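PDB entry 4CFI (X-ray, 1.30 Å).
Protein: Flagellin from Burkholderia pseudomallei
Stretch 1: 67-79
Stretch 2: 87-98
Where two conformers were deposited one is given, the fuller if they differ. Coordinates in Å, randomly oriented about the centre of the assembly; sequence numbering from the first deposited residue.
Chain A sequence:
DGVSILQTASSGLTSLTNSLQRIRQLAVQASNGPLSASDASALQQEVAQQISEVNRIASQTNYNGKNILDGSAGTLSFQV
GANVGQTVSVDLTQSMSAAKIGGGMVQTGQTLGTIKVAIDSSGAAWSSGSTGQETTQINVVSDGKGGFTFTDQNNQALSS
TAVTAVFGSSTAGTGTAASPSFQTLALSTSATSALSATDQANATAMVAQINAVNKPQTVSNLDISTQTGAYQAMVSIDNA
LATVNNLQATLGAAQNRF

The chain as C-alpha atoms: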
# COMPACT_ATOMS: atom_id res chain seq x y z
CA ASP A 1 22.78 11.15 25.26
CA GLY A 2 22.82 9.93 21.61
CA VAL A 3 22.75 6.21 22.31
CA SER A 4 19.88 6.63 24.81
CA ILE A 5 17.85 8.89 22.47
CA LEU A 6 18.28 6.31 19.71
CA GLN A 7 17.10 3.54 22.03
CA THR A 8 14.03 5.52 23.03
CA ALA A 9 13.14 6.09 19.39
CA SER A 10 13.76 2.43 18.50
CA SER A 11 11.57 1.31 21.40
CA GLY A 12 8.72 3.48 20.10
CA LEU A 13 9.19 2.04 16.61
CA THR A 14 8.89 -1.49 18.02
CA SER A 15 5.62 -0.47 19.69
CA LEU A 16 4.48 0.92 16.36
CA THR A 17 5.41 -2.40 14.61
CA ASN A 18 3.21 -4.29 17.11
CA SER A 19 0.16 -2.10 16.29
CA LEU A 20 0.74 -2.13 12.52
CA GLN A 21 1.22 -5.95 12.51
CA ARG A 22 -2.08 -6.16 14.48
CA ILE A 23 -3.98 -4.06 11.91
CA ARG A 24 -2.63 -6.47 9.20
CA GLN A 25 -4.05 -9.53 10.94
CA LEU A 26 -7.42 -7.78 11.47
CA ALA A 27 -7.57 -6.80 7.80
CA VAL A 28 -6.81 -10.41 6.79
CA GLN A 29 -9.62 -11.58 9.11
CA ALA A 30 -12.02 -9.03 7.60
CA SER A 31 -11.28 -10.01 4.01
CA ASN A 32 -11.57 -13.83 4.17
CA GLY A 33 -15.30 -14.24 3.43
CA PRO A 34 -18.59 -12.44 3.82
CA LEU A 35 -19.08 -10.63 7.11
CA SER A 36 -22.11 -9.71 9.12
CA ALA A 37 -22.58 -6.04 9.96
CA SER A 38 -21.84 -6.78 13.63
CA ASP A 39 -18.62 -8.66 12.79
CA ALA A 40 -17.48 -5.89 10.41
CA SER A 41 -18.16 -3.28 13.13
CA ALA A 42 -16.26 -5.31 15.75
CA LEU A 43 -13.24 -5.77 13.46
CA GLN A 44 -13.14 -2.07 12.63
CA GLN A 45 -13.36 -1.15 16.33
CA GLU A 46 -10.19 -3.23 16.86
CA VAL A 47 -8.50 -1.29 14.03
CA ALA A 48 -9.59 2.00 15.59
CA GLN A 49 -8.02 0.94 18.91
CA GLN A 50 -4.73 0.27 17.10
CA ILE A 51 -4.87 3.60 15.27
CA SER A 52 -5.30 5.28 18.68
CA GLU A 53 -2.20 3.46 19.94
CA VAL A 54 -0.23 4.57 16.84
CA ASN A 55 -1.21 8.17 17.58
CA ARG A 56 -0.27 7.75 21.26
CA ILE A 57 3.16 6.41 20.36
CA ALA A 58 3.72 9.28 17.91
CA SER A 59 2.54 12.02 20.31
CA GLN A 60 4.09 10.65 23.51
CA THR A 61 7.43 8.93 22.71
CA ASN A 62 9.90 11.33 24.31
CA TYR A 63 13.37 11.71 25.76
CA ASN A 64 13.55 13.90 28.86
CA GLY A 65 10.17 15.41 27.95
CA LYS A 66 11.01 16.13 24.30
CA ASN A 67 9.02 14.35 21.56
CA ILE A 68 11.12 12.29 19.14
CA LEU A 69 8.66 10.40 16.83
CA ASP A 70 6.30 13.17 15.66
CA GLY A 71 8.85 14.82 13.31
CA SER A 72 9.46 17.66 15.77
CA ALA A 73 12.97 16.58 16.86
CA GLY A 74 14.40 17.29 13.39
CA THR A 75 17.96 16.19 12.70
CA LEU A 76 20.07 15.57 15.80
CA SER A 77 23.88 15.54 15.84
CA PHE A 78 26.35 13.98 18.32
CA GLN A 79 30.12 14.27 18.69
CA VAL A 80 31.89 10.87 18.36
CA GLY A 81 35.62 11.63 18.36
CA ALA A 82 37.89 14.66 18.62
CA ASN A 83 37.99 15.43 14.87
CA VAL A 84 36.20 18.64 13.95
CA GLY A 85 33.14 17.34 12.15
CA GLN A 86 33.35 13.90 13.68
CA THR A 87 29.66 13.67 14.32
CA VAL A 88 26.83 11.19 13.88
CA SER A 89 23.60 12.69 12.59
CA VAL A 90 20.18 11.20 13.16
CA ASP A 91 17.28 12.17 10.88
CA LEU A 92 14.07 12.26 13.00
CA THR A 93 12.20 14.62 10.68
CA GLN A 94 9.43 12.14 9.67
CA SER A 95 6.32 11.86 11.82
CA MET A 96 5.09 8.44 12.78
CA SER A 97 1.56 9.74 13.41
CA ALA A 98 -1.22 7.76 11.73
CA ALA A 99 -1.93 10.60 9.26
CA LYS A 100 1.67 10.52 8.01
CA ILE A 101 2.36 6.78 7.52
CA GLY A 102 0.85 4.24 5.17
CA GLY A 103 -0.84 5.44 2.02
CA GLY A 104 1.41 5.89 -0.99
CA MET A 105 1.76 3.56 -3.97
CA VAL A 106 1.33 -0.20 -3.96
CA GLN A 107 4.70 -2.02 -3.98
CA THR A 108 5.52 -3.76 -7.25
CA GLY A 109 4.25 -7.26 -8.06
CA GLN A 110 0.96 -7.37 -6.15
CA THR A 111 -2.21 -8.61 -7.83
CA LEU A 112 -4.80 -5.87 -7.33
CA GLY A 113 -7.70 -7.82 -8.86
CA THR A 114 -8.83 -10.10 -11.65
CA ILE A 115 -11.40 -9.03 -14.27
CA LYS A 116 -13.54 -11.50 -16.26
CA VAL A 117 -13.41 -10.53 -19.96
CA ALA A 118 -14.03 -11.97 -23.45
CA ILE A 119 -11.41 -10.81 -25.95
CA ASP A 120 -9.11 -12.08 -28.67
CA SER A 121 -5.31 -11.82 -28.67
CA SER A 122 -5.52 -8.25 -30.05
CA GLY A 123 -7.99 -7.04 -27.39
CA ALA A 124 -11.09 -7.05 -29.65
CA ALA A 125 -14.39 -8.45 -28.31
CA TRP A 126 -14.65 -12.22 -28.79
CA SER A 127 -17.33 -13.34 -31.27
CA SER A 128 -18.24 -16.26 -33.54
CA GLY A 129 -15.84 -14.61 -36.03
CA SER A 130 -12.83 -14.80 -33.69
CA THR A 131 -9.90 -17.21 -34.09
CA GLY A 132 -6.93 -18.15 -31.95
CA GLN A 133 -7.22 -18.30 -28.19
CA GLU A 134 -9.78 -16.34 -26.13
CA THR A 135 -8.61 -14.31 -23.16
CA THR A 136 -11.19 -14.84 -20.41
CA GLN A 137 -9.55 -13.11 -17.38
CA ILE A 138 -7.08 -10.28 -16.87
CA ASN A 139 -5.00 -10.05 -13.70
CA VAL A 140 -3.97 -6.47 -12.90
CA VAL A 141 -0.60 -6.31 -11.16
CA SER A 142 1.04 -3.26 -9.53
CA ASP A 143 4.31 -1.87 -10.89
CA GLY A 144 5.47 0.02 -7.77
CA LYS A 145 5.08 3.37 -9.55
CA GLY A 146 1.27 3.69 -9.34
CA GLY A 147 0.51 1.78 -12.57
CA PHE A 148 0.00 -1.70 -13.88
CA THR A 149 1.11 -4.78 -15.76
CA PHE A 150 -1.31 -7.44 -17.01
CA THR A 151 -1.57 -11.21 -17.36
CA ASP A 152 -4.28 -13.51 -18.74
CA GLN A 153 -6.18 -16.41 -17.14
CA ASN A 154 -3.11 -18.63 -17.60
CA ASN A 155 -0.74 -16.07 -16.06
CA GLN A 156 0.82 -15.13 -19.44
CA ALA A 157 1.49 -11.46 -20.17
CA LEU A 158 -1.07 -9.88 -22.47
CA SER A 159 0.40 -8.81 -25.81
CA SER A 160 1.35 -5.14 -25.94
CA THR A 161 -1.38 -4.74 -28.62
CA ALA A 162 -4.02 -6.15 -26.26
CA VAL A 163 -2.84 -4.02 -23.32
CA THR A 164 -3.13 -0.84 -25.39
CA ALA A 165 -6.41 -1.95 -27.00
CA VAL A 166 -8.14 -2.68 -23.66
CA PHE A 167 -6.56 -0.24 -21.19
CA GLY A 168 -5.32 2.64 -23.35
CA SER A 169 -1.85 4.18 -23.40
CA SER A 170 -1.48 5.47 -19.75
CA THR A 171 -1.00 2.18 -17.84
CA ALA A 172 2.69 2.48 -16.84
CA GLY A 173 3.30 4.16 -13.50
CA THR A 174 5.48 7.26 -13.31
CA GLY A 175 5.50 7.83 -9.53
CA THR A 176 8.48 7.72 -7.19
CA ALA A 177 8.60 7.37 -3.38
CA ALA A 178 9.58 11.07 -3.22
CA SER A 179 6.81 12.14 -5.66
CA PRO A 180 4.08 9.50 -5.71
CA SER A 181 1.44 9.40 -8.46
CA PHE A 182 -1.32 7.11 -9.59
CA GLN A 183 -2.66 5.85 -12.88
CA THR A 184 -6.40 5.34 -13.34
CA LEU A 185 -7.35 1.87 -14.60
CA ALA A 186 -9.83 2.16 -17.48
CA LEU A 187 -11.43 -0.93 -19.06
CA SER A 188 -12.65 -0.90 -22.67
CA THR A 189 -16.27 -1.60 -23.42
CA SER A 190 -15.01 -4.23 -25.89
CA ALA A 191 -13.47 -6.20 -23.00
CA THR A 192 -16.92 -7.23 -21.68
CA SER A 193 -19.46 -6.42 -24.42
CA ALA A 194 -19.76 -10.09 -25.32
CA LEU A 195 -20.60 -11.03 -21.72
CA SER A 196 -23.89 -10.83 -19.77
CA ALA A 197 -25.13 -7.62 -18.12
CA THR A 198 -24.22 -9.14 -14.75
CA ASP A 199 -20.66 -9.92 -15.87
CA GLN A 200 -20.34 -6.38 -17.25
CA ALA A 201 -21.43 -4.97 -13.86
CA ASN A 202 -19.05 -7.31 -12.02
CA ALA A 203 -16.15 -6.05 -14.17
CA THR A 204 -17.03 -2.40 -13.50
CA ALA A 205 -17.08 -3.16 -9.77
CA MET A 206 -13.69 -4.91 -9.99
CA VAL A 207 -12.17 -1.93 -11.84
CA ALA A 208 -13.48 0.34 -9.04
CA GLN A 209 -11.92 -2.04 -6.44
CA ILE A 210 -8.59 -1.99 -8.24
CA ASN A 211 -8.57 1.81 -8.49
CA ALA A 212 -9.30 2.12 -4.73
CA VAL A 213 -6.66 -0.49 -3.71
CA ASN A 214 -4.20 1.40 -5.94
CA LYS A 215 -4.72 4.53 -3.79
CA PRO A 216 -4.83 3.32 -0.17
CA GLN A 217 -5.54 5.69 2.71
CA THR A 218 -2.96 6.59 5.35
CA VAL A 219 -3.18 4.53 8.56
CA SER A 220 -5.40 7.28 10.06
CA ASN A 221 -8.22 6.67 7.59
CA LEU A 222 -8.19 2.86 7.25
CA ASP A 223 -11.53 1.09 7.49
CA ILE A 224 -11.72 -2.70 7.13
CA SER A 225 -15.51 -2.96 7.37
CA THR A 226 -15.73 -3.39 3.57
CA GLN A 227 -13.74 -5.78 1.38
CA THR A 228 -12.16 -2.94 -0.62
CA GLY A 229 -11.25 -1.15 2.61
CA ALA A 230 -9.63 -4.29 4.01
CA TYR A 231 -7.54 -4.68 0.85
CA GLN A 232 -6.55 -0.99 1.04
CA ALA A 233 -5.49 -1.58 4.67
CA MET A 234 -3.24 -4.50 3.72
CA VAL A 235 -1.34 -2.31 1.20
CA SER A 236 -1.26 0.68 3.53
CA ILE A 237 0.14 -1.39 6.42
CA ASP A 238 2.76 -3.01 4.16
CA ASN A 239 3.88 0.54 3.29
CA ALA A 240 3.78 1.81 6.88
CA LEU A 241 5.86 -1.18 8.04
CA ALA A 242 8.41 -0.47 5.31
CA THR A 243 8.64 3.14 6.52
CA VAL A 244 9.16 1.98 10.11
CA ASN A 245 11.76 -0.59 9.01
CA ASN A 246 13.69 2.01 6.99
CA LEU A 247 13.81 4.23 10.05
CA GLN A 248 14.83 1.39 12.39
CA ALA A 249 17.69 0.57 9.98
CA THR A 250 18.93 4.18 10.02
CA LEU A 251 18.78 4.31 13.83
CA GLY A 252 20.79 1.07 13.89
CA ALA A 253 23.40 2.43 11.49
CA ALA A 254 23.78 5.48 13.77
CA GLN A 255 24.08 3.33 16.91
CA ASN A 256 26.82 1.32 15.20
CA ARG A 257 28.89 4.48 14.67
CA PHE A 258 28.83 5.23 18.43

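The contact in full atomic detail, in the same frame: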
# COMPACT_ATOMS: atom_id res chain seq x y z
N ASN A 67 9.53 15.33 22.53
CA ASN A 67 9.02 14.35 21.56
C ASN A 67 10.06 14.01 20.50
O ASN A 67 10.79 14.88 20.02
CB ASN A 67 7.76 14.87 20.85
CG ASN A 67 6.48 14.57 21.61
OD1 ASN A 67 6.52 14.10 22.76
ND2 ASN A 67 5.35 14.82 20.99
N ILE A 68 10.13 12.74 20.14
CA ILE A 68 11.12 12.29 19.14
C ILE A 68 10.54 11.53 17.94
O ILE A 68 11.27 11.30 16.98
CB ILE A 68 12.31 11.53 19.76
CG1 ILE A 68 11.81 10.31 20.51
CG2 ILE A 68 13.14 12.45 20.67
CD1 ILE A 68 12.94 9.47 21.07
N LEU A 69 9.24 11.16 17.95
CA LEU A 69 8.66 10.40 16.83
C LEU A 69 7.51 11.11 16.12
O LEU A 69 6.84 10.49 15.29
CB LEU A 69 8.21 9.00 17.27
CG LEU A 69 9.31 8.01 17.64
CD1 LEU A 69 8.70 6.65 18.00
CD2 LEU A 69 10.34 7.87 16.53
N ASP A 70 7.32 12.40 16.37
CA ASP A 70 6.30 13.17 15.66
C ASP A 70 6.89 14.14 14.63
O ASP A 70 6.17 15.00 14.14
CB ASP A 70 5.39 13.91 16.66
CG ASP A 70 6.08 15.00 17.42
OD1 ASP A 70 7.30 15.18 17.23
OD2 ASP A 70 5.39 15.66 18.23
N GLY A 71 8.16 13.96 14.27
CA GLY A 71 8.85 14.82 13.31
C GLY A 71 9.46 16.07 13.93
O GLY A 71 10.30 16.74 13.32
N SER A 72 9.09 16.38 15.17
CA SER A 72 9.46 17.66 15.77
C SER A 72 10.90 17.73 16.25
O SER A 72 11.41 18.84 16.48
CB SER A 72 8.50 18.05 16.90
OG SER A 72 8.64 17.22 18.04
N ALA A 73 11.57 16.59 16.40
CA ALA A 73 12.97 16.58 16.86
C ALA A 73 13.95 17.01 15.77
O ALA A 73 15.07 17.43 16.07
CB ALA A 73 13.34 15.21 17.42
N GLY A 74 13.55 16.90 14.51
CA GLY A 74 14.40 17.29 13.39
C GLY A 74 15.58 16.36 13.21
O GLY A 74 15.48 15.16 13.40
N THR A 75 16.71 16.94 12.83
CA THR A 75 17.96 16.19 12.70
C THR A 75 18.82 16.49 13.91
O THR A 75 19.12 17.65 14.18
CB THR A 75 18.69 16.56 11.40
OG1 THR A 75 17.82 16.30 10.28
CG2 THR A 75 19.96 15.74 11.24
N LEU A 76 19.20 15.44 14.64
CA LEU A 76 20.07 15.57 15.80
C LEU A 76 21.50 15.18 15.46
O LEU A 76 21.73 14.31 14.62
CB LEU A 76 19.55 14.69 16.94
CG LEU A 76 18.09 14.88 17.35
CD1 LEU A 76 17.74 13.91 18.47
CD2 LEU A 76 17.83 16.32 17.76
N SER A 77 22.47 15.83 16.09
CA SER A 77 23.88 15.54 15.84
C SER A 77 24.62 15.31 17.15
O SER A 77 24.33 15.96 18.16
CB SER A 77 24.52 16.67 15.03
OG SER A 77 23.89 16.79 13.78
N PHE A 78 25.56 14.36 17.13
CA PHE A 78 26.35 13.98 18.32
C PHE A 78 27.82 13.84 17.98
O PHE A 78 28.16 13.29 16.94
CB PHE A 78 25.85 12.65 18.87
CG PHE A 78 24.38 12.65 19.16
CD1 PHE A 78 23.91 13.13 20.38
CD2 PHE A 78 23.48 12.25 18.20
CE1 PHE A 78 22.55 13.17 20.64
CE2 PHE A 78 22.12 12.29 18.45
CZ PHE A 78 21.65 12.76 19.68
N GLN A 79 28.68 14.34 18.87
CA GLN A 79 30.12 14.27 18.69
C GLN A 79 30.64 12.88 19.09
O GLN A 79 30.41 12.43 20.21
CB GLN A 79 30.81 15.39 19.50
CG GLN A 79 32.32 15.53 19.27
CD GLN A 79 32.68 16.18 17.94
OE1 GLN A 79 31.93 17.01 17.41
NE2 GLN A 79 33.85 15.82 17.41
N THR A 87 30.99 13.72 13.75
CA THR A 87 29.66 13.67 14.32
C THR A 87 28.83 12.61 13.65
O THR A 87 29.09 12.24 12.51
CB THR A 87 28.94 15.03 14.18
OG1 THR A 87 28.78 15.35 12.80
CG2 THR A 87 29.73 16.14 14.85
N VAL A 88 27.84 12.11 14.38
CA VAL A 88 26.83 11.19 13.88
C VAL A 88 25.52 11.96 13.90
O VAL A 88 25.14 12.52 14.93
CB VAL A 88 26.74 9.92 14.77
CG1 VAL A 88 25.59 9.04 14.31
CG2 VAL A 88 28.05 9.15 14.73
N SER A 89 24.87 12.01 12.74
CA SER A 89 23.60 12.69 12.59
C SER A 89 22.49 11.68 12.52
O SER A 89 22.64 10.60 11.95
CB SER A 89 23.59 13.54 11.32
OG SER A 89 24.53 14.59 11.43
N VAL A 90 21.36 12.05 13.11
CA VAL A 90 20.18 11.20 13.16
C VAL A 90 18.98 11.99 12.64
O VAL A 90 18.57 13.00 13.23
CB VAL A 90 19.93 10.74 14.61
CG1 VAL A 90 18.78 9.74 14.66
CG2 VAL A 90 21.20 10.14 15.21
N ASP A 91 18.43 11.53 11.52
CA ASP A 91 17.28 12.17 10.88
C ASP A 91 15.95 11.69 11.49
O ASP A 91 15.45 10.62 11.13
CB ASP A 91 17.30 11.90 9.37
CG ASP A 91 16.16 12.58 8.64
OD1 ASP A 91 15.22 13.04 9.30
OD2 ASP A 91 16.22 12.64 7.39
N LEU A 92 15.38 12.51 12.37
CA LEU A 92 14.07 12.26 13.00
C LEU A 92 13.04 13.29 12.53
O LEU A 92 12.18 13.75 13.30
CB LEU A 92 14.19 12.32 14.52
CG LEU A 92 15.11 11.27 15.14
CD1 LEU A 92 15.27 11.55 16.62
CD2 LEU A 92 14.58 9.86 14.89
N THR A 93 13.09 13.62 11.25
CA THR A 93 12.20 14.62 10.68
C THR A 93 10.81 14.09 10.28
O THR A 93 9.88 14.87 10.13
CB THR A 93 12.82 15.27 9.43
OG1 THR A 93 13.05 14.28 8.42
CG2 THR A 93 14.14 15.96 9.77
N GLN A 94 10.70 12.77 10.09
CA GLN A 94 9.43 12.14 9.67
C GLN A 94 8.56 11.74 10.85
O GLN A 94 9.00 11.02 11.76
CB GLN A 94 9.69 10.91 8.79
CG GLN A 94 8.62 9.82 8.89
CD GLN A 94 7.76 9.62 7.64
OE1 GLN A 94 8.29 9.31 6.57
NE2 GLN A 94 6.42 9.75 7.79
N SER A 95 7.31 12.22 10.83
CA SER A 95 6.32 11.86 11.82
C SER A 95 5.83 10.43 11.62
O SER A 95 5.60 9.98 10.49
CB SER A 95 5.11 12.79 11.68
OG SER A 95 4.10 12.47 12.60
N MET A 96 5.68 9.76 12.75
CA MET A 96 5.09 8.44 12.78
C MET A 96 3.61 8.48 13.14
O MET A 96 3.01 7.43 13.41
CB MET A 96 5.85 7.59 13.80
CG MET A 96 7.30 7.29 13.42
SD MET A 96 7.46 6.30 11.91
CE MET A 96 7.94 7.57 10.76
N SER A 97 2.99 9.66 13.14
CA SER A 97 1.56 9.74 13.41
C SER A 97 0.77 9.01 12.32
O SER A 97 1.23 8.86 11.19
CB SER A 97 1.11 11.20 13.58
OG SER A 97 1.03 11.88 12.34
N ALA A 98 -0.43 8.55 12.67
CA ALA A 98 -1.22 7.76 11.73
C ALA A 98 -1.53 8.49 10.42
O ALA A 98 -1.67 7.85 9.37
CB ALA A 98 -2.50 7.31 12.40
O HOH W 1 10.93 13.73 15.57

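What joins the two backbones? Residues 75-79 and 87-91 pair as antiparallel strands, and hydrogen bonds tie them at alternate residues. Leu76 N donates to Val90 O (2.9 Å) and Val90 N to Leu76 O (2.7 Å); two residues along, Phe78 N donates to Val88 O (2.9 Å) and Val88 N to Phe78 O (2.8 Å). Between these pairs the alpha carbons take part, with Ser77 CA 3.4 Å from Val88 O and Ser89 CA 3.2 Å from Leu76 O. Leu92 N also donates to Gly74 O (2.8 Å), and beyond the turn Met96 N donates to Leu69 O (2.9 Å).

Which side chains pack together, and what do they bury? Leu76, Phe78, Val88 and Val90 share one face of the sheet, where apolar residues suit a largely hidden surface. The edge of the Phe78 ring meets Val90, with CE2 of Phe78 4.0 Å from CG2 of Val90. Leu92 gives up more area to the opposing stretch than any other residue. Leu92 CD1 lies 3.9 Å from Leu76 CD1 and 4.3 Å from Ile68 CB, while Leu92 CB lies 4.2 Å from Ala73 CB, so one branched side chain bridges strand, turn and the loop before it. Farther on, Leu69 CB sits 4.3 Å from Met96 CG.

What does the other face of the sheet carry? Thr75, Ser77, Gln79, Thr87, Ser89 and Asp91 line it, polar residues suited to a mostly exposed surface. Ser77 OG and Ser89 OG share a hydrogen bond of 3.3 Å across the strands, their short side chains both in the m rotamer. Thr87 CG2 is 3.5 Å from Gln79 OE1, and Thr93 CG2, from the loop beyond the strand, is 3.7 Å from Thr75 OG1.

How is the turn fitted against its partner? The type I turn from Gly71 to Gly74 brings Gly71 CA within 3.3 Å of Thr93 O; a beta carbon there would clash with that oxygen, and the backbone angles themselves call for glycine. Gly74 also has a positive phi, which glycine tolerates readily. Water 1 fills the gap, accepting from Ala73 N (3.0 Å) and donating to Leu92 O (2.6 Å) and, weakly, to Ile68 O (2.8 Å). Aspartates brace each side locally: Asp70 OD1 accepts from Ser72 N (3.0 Å) and Ser72 OG (2.6 Å), just as Asp91 OD1 accepts from Thr93 N (2.9 Å) and Thr93 OG1 (2.6 Å).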